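Local coordinates for cytochrome P450 (Bacillus megaterium, PDB 5L92), which binds heme and steroids such as corticosterone and, as a cytochrome P450 monooxygenase, probably oxidises such substrates with molecular oxygen, at residues P90-A93 with E94-L98; K101-P105 with K106-A110; L239-A242 with G243-T247. One frame throughout, in Å; residues are numbered along the deposited sequence.

Contact 1: residues P90-A93 with E94-L98. With HEM (protoporphyrin IX containing Fe), chain C.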
loop_
_atom_site.group_PDB
_atom_site.type_symbol
_atom_site.label_atom_id
_atom_site.label_comp_id
_atom_site.label_asym_id
_atom_site.label_seq_id
_atom_site.Cartn_x
_atom_site.Cartn_y
_atom_site.Cartn_z
ATOM N N PRO A 90 23.687 -0.107 7.030
ATOM C CA PRO A 90 23.501 1.233 7.618
ATOM C C PRO A 90 23.000 2.307 6.646
ATOM O O PRO A 90 22.624 3.385 7.086
ATOM C CB PRO A 90 24.919 1.584 8.111
ATOM C CG PRO A 90 25.811 0.876 7.171
ATOM C CD PRO A 90 25.118 -0.422 6.842
ATOM N N LYS A 91 23.004 2.007 5.344
ATOM C CA LYS A 91 22.496 2.932 4.338
ATOM C C LYS A 91 21.009 3.268 4.544
ATOM O O LYS A 91 20.565 4.380 4.198
ATOM C CB LYS A 91 22.742 2.314 2.961
ATOM C CG LYS A 91 22.423 3.159 1.721
ATOM C CD LYS A 91 23.163 4.507 1.724
ATOM C CE LYS A 91 23.174 5.157 0.329
ATOM N NZ LYS A 91 23.613 6.588 0.339
ATOM N N HIS A 92 20.215 2.338 5.091
ATOM C CA HIS A 92 18.786 2.627 5.230
ATOM C C HIS A 92 18.555 3.787 6.182
ATOM O O HIS A 92 17.772 4.698 5.893
ATOM C CB HIS A 92 17.996 1.416 5.733
ATOM C CG HIS A 92 16.564 1.753 6.008
ATOM N ND1 HIS A 92 16.110 2.110 7.260
ATOM C CD2 HIS A 92 15.497 1.856 5.175
ATOM C CE1 HIS A 92 14.818 2.385 7.198
ATOM N NE2 HIS A 92 14.419 2.235 5.945
ATOM N N ALA A 93 19.222 3.766 7.328
ATOM C CA ALA A 93 18.993 4.789 8.347
ATOM C C ALA A 93 19.392 6.170 7.849
ATOM O O ALA A 93 18.675 7.149 8.082
ATOM C CB ALA A 93 19.767 4.440 9.621
ATOM N N GLU A 94 20.535 6.266 7.159
ATOM C CA GLU A 94 20.959 7.529 6.561
ATOM C C GLU A 94 19.920 8.063 5.568
ATOM O O GLU A 94 19.569 9.247 5.602
ATOM C CB GLU A 94 22.325 7.344 5.874
ATOM C CG GLU A 94 23.449 6.843 6.785
ATOM C CD GLU A 94 24.635 6.233 6.014
ATOM O OE1 GLU A 94 24.766 6.488 4.792
ATOM O OE2 GLU A 94 25.433 5.487 6.635
ATOM N N MET A 95 19.414 7.211 4.663
ATOM C CA MET A 95 18.430 7.681 3.684
ATOM C C MET A 95 17.139 8.133 4.364
ATOM O O MET A 95 16.617 9.225 4.094
ATOM C CB MET A 95 18.137 6.576 2.669
ATOM C CG MET A 95 19.290 6.247 1.718
ATOM S SD MET A 95 19.737 7.619 0.614
ATOM C CE MET A 95 21.115 8.322 1.521
ATOM N N ARG A 96 16.613 7.293 5.245
ATOM C CA ARG A 96 15.361 7.595 5.928
ATOM C C ARG A 96 15.493 8.857 6.763
ATOM O O ARG A 96 14.538 9.636 6.889
ATOM C CB ARG A 96 14.958 6.373 6.773
ATOM C CG ARG A 96 13.951 6.607 7.847
ATOM C CD ARG A 96 12.546 6.713 7.295
ATOM N NE ARG A 96 11.926 5.411 7.147
ATOM C CZ ARG A 96 10.745 5.036 7.645
ATOM N NH1 ARG A 96 10.011 5.846 8.389
ATOM N NH2 ARG A 96 10.305 3.807 7.397
ATOM N N ALA A 97 16.689 9.102 7.289
ATOM C CA ALA A 97 16.928 10.292 8.086
ATOM C C ALA A 97 16.654 11.569 7.298
ATOM O O ALA A 97 16.234 12.562 7.879
ATOM C CB ALA A 97 18.364 10.280 8.605
ATOM N N LEU A 98 16.846 11.554 5.981
ATOM C CA LEU A 98 16.703 12.766 5.178
ATOM C C LEU A 98 15.265 13.154 4.892
ATOM O O LEU A 98 15.018 14.296 4.502
ATOM C CB LEU A 98 17.409 12.600 3.843
ATOM C CG LEU A 98 18.919 12.411 3.908
ATOM C CD1 LEU A 98 19.364 12.344 2.498
ATOM C CD2 LEU A 98 19.639 13.543 4.651
HETATM C CHA HEM C . 6.715 1.089 3.328
HETATM C CHB HEM C . 2.003 -0.218 3.410
HETATM C CHC HEM C . 0.663 4.198 2.065
HETATM C CHD HEM C . 5.346 5.302 1.516
HETATM C C1A HEM C . 5.536 0.377 3.511
HETATM C C2A HEM C . 5.446 -0.963 4.050
HETATM C C3A HEM C . 4.154 -1.323 4.058
HETATM C C4A HEM C . 3.373 -0.218 3.553
HETATM C CMA HEM C . 3.588 -2.670 4.548
HETATM C CAA HEM C . 6.641 -1.841 4.515
HETATM C CBA HEM C . 7.530 -2.281 3.350
HETATM C CGA HEM C . 8.474 -3.387 3.742
HETATM O O1A HEM C . 8.702 -3.620 4.936
HETATM O O2A HEM C . 9.008 -4.079 2.860
HETATM C C1B HEM C . 1.201 0.855 3.102
HETATM C C2B HEM C . -0.251 0.932 3.195
HETATM C C3B HEM C . -0.601 2.168 2.800
HETATM C C4B HEM C . 0.607 2.886 2.446
HETATM C CMB HEM C . -1.164 -0.202 3.698
HETATM C CAB HEM C . -1.989 2.839 2.733
HETATM C CBB HEM C . -3.033 2.435 3.474
HETATM C C1C HEM C . 1.824 4.889 1.802
HETATM C C2C HEM C . 1.907 6.221 1.267
HETATM C C3C HEM C . 3.186 6.523 1.136
HETATM C C4C HEM C . 3.975 5.389 1.530
HETATM C CMC HEM C . 0.731 7.181 0.949
HETATM C CAC HEM C . 3.651 7.869 0.567
HETATM C CBC HEM C . 4.444 8.659 1.284
HETATM C C1D HEM C . 6.130 4.272 1.948
HETATM C C2D HEM C . 7.578 4.267 1.924
HETATM C C3D HEM C . 7.984 3.096 2.435
HETATM C C4D HEM C . 6.784 2.337 2.774
HETATM C CMD HEM C . 8.417 5.451 1.373
HETATM C CAD HEM C . 9.430 2.579 2.642
HETATM C CBD HEM C . 9.929 2.888 4.067
HETATM C CGD HEM C . 11.280 2.279 4.388
HETATM O O1D HEM C . 11.961 2.759 5.324
HETATM O O2D HEM C . 11.708 1.287 3.745
HETATM N NA HEM C . 4.257 0.828 3.215
HETATM N NB HEM C . 1.675 2.057 2.625
HETATM N NC HEM C . 3.112 4.404 1.941
HETATM N ND HEM C . 5.693 3.070 2.439
HETATM FE FE HEM C . 3.675 2.658 2.628
#

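Contact 2: residues K101-P105 with K106-A110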
loop_
_atom_site.group_PDB
_atom_site.type_symbol
_atom_site.label_atom_id
_atom_site.label_comp_id
_atom_site.label_asym_id
_atom_site.label_seq_id
_atom_site.Cartn_x
_atom_site.Cartn_y
_atom_site.Cartn_z
ATOM N N LYS A 101 11.419 13.788 8.861
ATOM C CA LYS A 101 10.719 14.962 9.377
ATOM C C LYS A 101 9.616 15.419 8.437
ATOM O O LYS A 101 8.580 15.898 8.891
ATOM C CB LYS A 101 11.725 16.092 9.632
ATOM C CG LYS A 101 12.803 15.745 10.676
ATOM C CD LYS A 101 12.202 15.384 12.048
ATOM C CE LYS A 101 13.281 14.974 13.047
ATOM N NZ LYS A 101 12.917 15.300 14.464
ATOM N N ALA A 102 9.793 15.251 7.129
ATOM C CA ALA A 102 8.752 15.688 6.207
ATOM C C ALA A 102 7.446 14.874 6.293
ATOM O O ALA A 102 6.439 15.314 5.724
ATOM C CB ALA A 102 9.301 15.647 4.781
ATOM N N PHE A 103 7.416 13.709 6.977
ATOM C CA PHE A 103 6.236 12.833 6.946
ATOM C C PHE A 103 5.708 12.445 8.324
ATOM O O PHE A 103 4.956 11.469 8.431
ATOM C CB PHE A 103 6.517 11.554 6.146
ATOM C CG PHE A 103 6.574 11.793 4.685
ATOM C CD1 PHE A 103 5.419 11.982 3.963
ATOM C CD2 PHE A 103 7.782 11.890 4.039
ATOM C CE1 PHE A 103 5.483 12.243 2.614
ATOM C CE2 PHE A 103 7.841 12.144 2.713
ATOM C CZ PHE A 103 6.700 12.325 1.995
ATOM N N THR A 104 6.054 13.180 9.377
ATOM C CA THR A 104 5.518 12.861 10.691
ATOM C C THR A 104 4.015 13.124 10.724
ATOM O O THR A 104 3.460 13.786 9.832
ATOM C CB THR A 104 6.195 13.691 11.781
ATOM O OG1 THR A 104 5.820 15.065 11.614
ATOM C CG2 THR A 104 7.701 13.523 11.712
ATOM N N PRO A 105 3.329 12.603 11.742
ATOM C CA PRO A 105 1.911 12.963 11.912
ATOM C C PRO A 105 1.697 14.457 11.983
ATOM O O PRO A 105 0.744 14.970 11.385
ATOM C CB PRO A 105 1.521 12.249 13.218
ATOM C CG PRO A 105 2.479 11.138 13.311
ATOM C CD PRO A 105 3.765 11.633 12.751
ATOM N N LYS A 106 2.568 15.188 12.663
ATOM C CA LYS A 106 2.325 16.625 12.768
ATOM C C LYS A 106 2.632 17.329 11.453
ATOM O O LYS A 106 1.894 18.245 11.059
ATOM C CB LYS A 106 3.113 17.210 13.947
ATOM C CG LYS A 106 2.637 16.674 15.357
ATOM C CD LYS A 106 1.276 17.265 15.845
ATOM C CE LYS A 106 0.877 16.666 17.214
ATOM N NZ LYS A 106 -0.176 17.450 17.988
ATOM N N ALA A 107 3.646 16.864 10.711
ATOM C CA ALA A 107 3.882 17.428 9.383
ATOM C C ALA A 107 2.640 17.295 8.515
ATOM O O ALA A 107 2.300 18.201 7.738
ATOM C CB ALA A 107 5.082 16.737 8.717
ATOM N N MET A 108 1.934 16.177 8.651
ATOM C CA MET A 108 0.870 15.830 7.724
ATOM C C MET A 108 -0.465 16.433 8.113
ATOM O O MET A 108 -1.338 16.553 7.252
ATOM C CB MET A 108 0.754 14.299 7.613
ATOM C CG MET A 108 1.993 13.650 6.971
ATOM S SD MET A 108 2.189 14.063 5.223
ATOM C CE MET A 108 3.360 15.426 5.237
ATOM N N LYS A 109 -0.623 16.848 9.369
ATOM C CA LYS A 109 -1.828 17.570 9.776
ATOM C C LYS A 109 -1.946 18.907 9.053
ATOM O O LYS A 109 -3.054 19.438 8.895
ATOM C CB LYS A 109 -1.818 17.784 11.292
ATOM C CG LYS A 109 -3.168 18.192 11.877
ATOM C CD LYS A 109 -3.036 18.758 13.289
ATOM C CE LYS A 109 -4.372 19.302 13.780
ATOM N NZ LYS A 109 -4.201 20.152 14.989
ATOM N N ALA A 110 -0.815 19.467 8.617
ATOM C CA ALA A 110 -0.833 20.620 7.724
ATOM C C ALA A 110 -1.587 20.348 6.430
ATOM O O ALA A 110 -2.097 21.282 5.802
ATOM C CB ALA A 110 0.606 21.038 7.396
#

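Contact 3: residues L239-A242 with G243-T247. With HEM (protoporphyrin IX containing Fe), chain C; C0R (corticosterone), chain D.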
loop_
_atom_site.group_PDB
_atom_site.type_symbol
_atom_site.label_atom_id
_atom_site.label_comp_id
_atom_site.label_asym_id
_atom_site.label_seq_id
_atom_site.Cartn_x
_atom_site.Cartn_y
_atom_site.Cartn_z
ATOM N N LEU A 239 7.387 6.954 -4.006
ATOM C CA LEU A 239 6.267 7.744 -3.503
ATOM C C LEU A 239 5.179 7.833 -4.541
ATOM O O LEU A 239 3.990 7.719 -4.218
ATOM C CB LEU A 239 6.706 9.153 -3.106
ATOM C CG LEU A 239 7.630 9.370 -1.926
ATOM C CD1 LEU A 239 7.671 10.896 -1.664
ATOM C CD2 LEU A 239 7.233 8.640 -0.708
ATOM N N LEU A 240 5.565 8.017 -5.802
ATOM C CA LEU A 240 4.564 8.089 -6.856
ATOM C C LEU A 240 3.701 6.835 -6.866
ATOM O O LEU A 240 2.471 6.916 -6.905
ATOM C CB LEU A 240 5.217 8.268 -8.212
ATOM C CG LEU A 240 4.212 8.450 -9.337
ATOM C CD1 LEU A 240 3.385 9.721 -9.075
ATOM C CD2 LEU A 240 4.931 8.508 -10.669
ATOM N N ILE A 241 4.344 5.669 -6.854
ATOM C CA ILE A 241 3.620 4.408 -6.929
ATOM C C ILE A 241 2.765 4.236 -5.681
ATOM O O ILE A 241 1.596 3.856 -5.768
ATOM C CB ILE A 241 4.597 3.231 -7.123
ATOM C CG1 ILE A 241 5.366 3.401 -8.436
ATOM C CG2 ILE A 241 3.836 1.927 -7.157
ATOM C CD1 ILE A 241 6.398 2.328 -8.723
ATOM N N ALA A 242 3.324 4.582 -4.522
ATOM C CA ALA A 242 2.567 4.637 -3.278
ATOM C C ALA A 242 1.364 5.563 -3.393
ATOM O O ALA A 242 0.291 5.263 -2.866
ATOM C CB ALA A 242 3.466 5.120 -2.156
ATOM N N GLY A 243 1.530 6.704 -4.057
ATOM C CA GLY A 243 0.429 7.635 -4.258
ATOM C C GLY A 243 -0.638 7.145 -5.225
ATOM O O GLY A 243 -1.701 7.774 -5.321
ATOM N N ASN A 244 -0.373 6.040 -5.931
ATOM C CA ASN A 244 -1.287 5.477 -6.907
ATOM C C ASN A 244 -1.873 4.123 -6.507
ATOM O O ASN A 244 -2.744 3.624 -7.209
ATOM C CB ASN A 244 -0.560 5.303 -8.252
ATOM C CG ASN A 244 -0.501 6.595 -9.071
ATOM O OD1 ASN A 244 -1.302 6.808 -9.975
ATOM N ND2 ASN A 244 0.456 7.445 -8.756
ATOM N N GLU A 245 -1.424 3.508 -5.428
ATOM C CA GLU A 245 -1.604 2.062 -5.291
ATOM C C GLU A 245 -1.857 1.557 -3.873
ATOM O O GLU A 245 -1.876 0.331 -3.691
ATOM C CB GLU A 245 -0.346 1.308 -5.826
ATOM C CG GLU A 245 0.014 1.520 -7.302
ATOM C CD GLU A 245 -1.042 0.994 -8.276
ATOM O OE1 GLU A 245 -1.855 0.140 -7.894
ATOM O OE2 GLU A 245 -1.054 1.430 -9.443
ATOM N N THR A 246 -1.949 2.430 -2.860
ATOM C CA THR A 246 -2.123 1.993 -1.469
ATOM C C THR A 246 -3.363 2.585 -0.836
ATOM O O THR A 246 -4.370 1.887 -0.671
ATOM C CB THR A 246 -0.893 2.367 -0.646
ATOM O OG1 THR A 246 -0.716 3.786 -0.702
ATOM C CG2 THR A 246 0.355 1.689 -1.167
ATOM N N THR A 247 -3.331 3.877 -0.463
ATOM C CA THR A 247 -4.450 4.526 0.206
ATOM C C THR A 247 -5.750 4.360 -0.560
ATOM O O THR A 247 -6.823 4.242 0.058
ATOM C CB THR A 247 -4.140 6.016 0.412
ATOM O OG1 THR A 247 -2.978 6.134 1.232
ATOM C CG2 THR A 247 -5.289 6.737 1.082
HETATM C CHA HEM C . 6.715 1.089 3.328
HETATM C CHB HEM C . 2.003 -0.218 3.410
HETATM C CHC HEM C . 0.663 4.198 2.065
HETATM C CHD HEM C . 5.346 5.302 1.516
HETATM C C1A HEM C . 5.536 0.377 3.511
HETATM C C2A HEM C . 5.446 -0.963 4.050
HETATM C C3A HEM C . 4.154 -1.323 4.058
HETATM C C4A HEM C . 3.373 -0.218 3.553
HETATM C CMA HEM C . 3.588 -2.670 4.548
HETATM C CAA HEM C . 6.641 -1.841 4.515
HETATM C CBA HEM C . 7.530 -2.281 3.350
HETATM C CGA HEM C . 8.474 -3.387 3.742
HETATM O O1A HEM C . 8.702 -3.620 4.936
HETATM O O2A HEM C . 9.008 -4.079 2.860
HETATM C C1B HEM C . 1.201 0.855 3.102
HETATM C C2B HEM C . -0.251 0.932 3.195
HETATM C C3B HEM C . -0.601 2.168 2.800
HETATM C C4B HEM C . 0.607 2.886 2.446
HETATM C CMB HEM C . -1.164 -0.202 3.698
HETATM C CAB HEM C . -1.989 2.839 2.733
HETATM C CBB HEM C . -3.033 2.435 3.474
HETATM C C1C HEM C . 1.824 4.889 1.802
HETATM C C2C HEM C . 1.907 6.221 1.267
HETATM C C3C HEM C . 3.186 6.523 1.136
HETATM C C4C HEM C . 3.975 5.389 1.530
HETATM C CMC HEM C . 0.731 7.181 0.949
HETATM C CAC HEM C . 3.651 7.869 0.567
HETATM C CBC HEM C . 4.444 8.659 1.284
HETATM C C1D HEM C . 6.130 4.272 1.948
HETATM C C2D HEM C . 7.578 4.267 1.924
HETATM C C3D HEM C . 7.984 3.096 2.435
HETATM C C4D HEM C . 6.784 2.337 2.774
HETATM C CMD HEM C . 8.417 5.451 1.373
HETATM C CAD HEM C . 9.430 2.579 2.642
HETATM C CBD HEM C . 9.929 2.888 4.067
HETATM C CGD HEM C . 11.280 2.279 4.388
HETATM O O1D HEM C . 11.961 2.759 5.324
HETATM O O2D HEM C . 11.708 1.287 3.745
HETATM N NA HEM C . 4.257 0.828 3.215
HETATM N NB HEM C . 1.675 2.057 2.625
HETATM N NC HEM C . 3.112 4.404 1.941
HETATM N ND HEM C . 5.693 3.070 2.439
HETATM FE FE HEM C . 3.675 2.658 2.628
HETATM C C1 C0R D . 4.478 -1.154 -0.947
HETATM C C2 C0R D . 3.771 -0.294 0.116
HETATM C C3 C0R D . 3.957 1.285 -0.046
HETATM C C4 C0R D . 4.255 1.825 -1.532
HETATM C C5 C0R D . 4.530 0.811 -2.643
HETATM C C6 C0R D . 4.764 1.329 -4.122
HETATM C C7 C0R D . 6.093 0.614 -4.730
HETATM C C8 C0R D . 6.040 -0.895 -4.581
HETATM C C9 C0R D . 5.755 -1.384 -3.096
HETATM C C10 C0R D . 4.525 -0.726 -2.375
HETATM C C11 C0R D . 5.801 -2.992 -3.066
HETATM C C12 C0R D . 7.191 -3.563 -3.737
HETATM C C13 C0R D . 7.438 -3.096 -5.155
HETATM C C14 C0R D . 7.348 -1.457 -5.172
HETATM C C15 C0R D . 7.567 -1.151 -6.449
HETATM C C16 C0R D . 8.728 -2.185 -6.893
HETATM C C17 C0R D . 8.695 -3.311 -5.619
HETATM C C18 C0R D . 6.387 -3.721 -6.132
HETATM C C19 C0R D . 3.184 -1.151 -3.017
HETATM C C20 C0R D . 9.036 -4.742 -6.122
HETATM C C21 C0R D . 9.964 -5.681 -5.337
HETATM O O1 C0R D . 3.790 2.136 0.820
HETATM O O2 C0R D . 4.755 -3.501 -3.708
HETATM O O3 C0R D . 8.563 -5.137 -7.181
HETATM O O4 C0R D . 9.896 -6.956 -5.969
HETATM O O HOH W 1 -1.720 6.898 -1.516
#

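Contact 1: residues P90-A93 with E94-L98
His92 and Arg96 form the His-x-x-x-Arg pair of the P450 C helix, which grips a heme propionate from successive turns of helix 91-97. His92 NE2 donates to HEM O1D at 2.6 Å in a nearly straight bond (169°), with the carboxylate carbon at the edge of the imidazole and in its plane. The same oxygen takes Arg96 NH2 at 2.9 Å and Arg96 NE at 3.2 Å, and it lies in the guanidinium plane. Three donors thus converge on O1D, which would favour an ionised carboxylate. The two side chains run side by side: Arg96 CB sits over one imidazole face, 4.0 Å from His92 CE1, and ring and guanidinium planes are turned 68° apart. His92 reaches the heme because its CG is anti to the backbone N (chi1 174°). Away from the heme, Lys91 NZ meets Met95 CE at 3.3 Å, while Glu94 crosses Lys91 at about a right angle. Around this turn, Arg96 NH2 also bonds Phe351 O, His350 packs edge-to-face with His92, Met95 rests on loop residues Leu84 and Ile87, and Lys91 makes a long, weak ion pair with Glu231 of helix 229-245.

Contact 2: residues K101-P105 with K106-A110
Hydrogen bonds between Thr104 and the first turn that follows it define this contact. Ala107 N donates to Thr104 OG1 at 3.0 Å and 163°, the capping bond of an N-cap. The hydroxyl lies between the backbone N and the carbonyl carbon (chi1 68°), which swings it over the start of helix 105-109 to meet an N-H that has no preceding helical turn to bond. A valine here would probably leave Ala107 N without its side-chain acceptor, and is likely to let the helix start fray. The main chain continues the pattern: Met108 N reaches Thr104 O at 3.1 Å, and Lys109 N reaches Pro105 O at 3.1 Å, with a weak second bond from Met108 N to Pro105 O.

The remaining contacts are sulfur-aromatic and van der Waals. Met108, bent at chi2 and chi3, folds back along the preceding loop. Its SD comes to 4.0 Å from Phe103 CD1, an oblique Met-aromatic contact. Two methyl groups lie against carbonyl oxygens, Met108 CE 3.1 Å from Ala102 O and Ala107 CB 3.6 Å from Lys101 O.

Phe103 also touches the heme and Ile213 of helix 213-222, while Pro105 and Met108 meet Pro356 and Leu357 of helix 355-372. An N-cap threonine followed by proline in the first turn is a common way to begin a helix, here beside the heme pocket.

Contact 3: residues L239-A242 with G243-T247
Ala242 and Thr246 stand together over one face of the heme, the distal side, opposite the axial Cys352; they belong to the Ala-Gly-x-Glu-Thr motif (Ala242 to Thr246) of the P450 αI helix, associated in the family with oxygen activation. Thr246 OG1 lies 3.1 Å from the meso carbon HEM CHC, while Leu239 CD2 flanks a vinyl group at the porphyrin edge. On that same face the steroid ketone C0R O1 binds HEM FE at 1.9 Å, so corticosterone occupies the sixth iron position. The amide of Asn244 is a second flat group: Leu240 O lies in its plane and accepts from ND2 at 2.8 Å, although ND2 stands 40° out of the carbonyl plane. Asn244 OD1 is hydrogen-bonded to Tyr140 OH.

Regular bonding fails here. Gly243 N still reaches Leu239 O at 2.7 Å, but Asn244 N turns to Ile241 O three residues back, and the geometry between Glu245 N and Ile241 O is too poor for a bond. Thr246 OG1, set between its backbone N and carbonyl carbon by chi1 59°, donates instead to Ala242 O at 2.8 Å, replacing a main-chain donor in the opened turn.

The steroid lies against the preceding turn, with Ile241 CG2 at 3.2 Å from C0R C6 and Ala242 CB at the edge of the A ring, beside C0R C4. Ala242 O also accepts from a water at 2.9 Å, which bonds weakly to Thr247 OG1, itself hydrogen-bonded to Glu361 OE1.

Overall arrangement
The three contacts lie in series along the chain and are all local: within a helix, at a helix start, and where helix 229-245 gives out. Contact 3 is fully buried, with its centre about 7 Å from that of the chain, whereas contact 1 is a surface contact and contact 2 only partly buried. All three reach the heme, contact 2 through Phe103, but their chemistry differs: a histidine and an arginine hold a propionate at its rim in contact 1, while small apolar and hydroxyl groups line its distal face in contact 3. Contact 2 combines a capped helix start with sulfur-aromatic packing, and its Phe103 bridges to contact 3, with CZ 4.0 Å from Leu239 CD1.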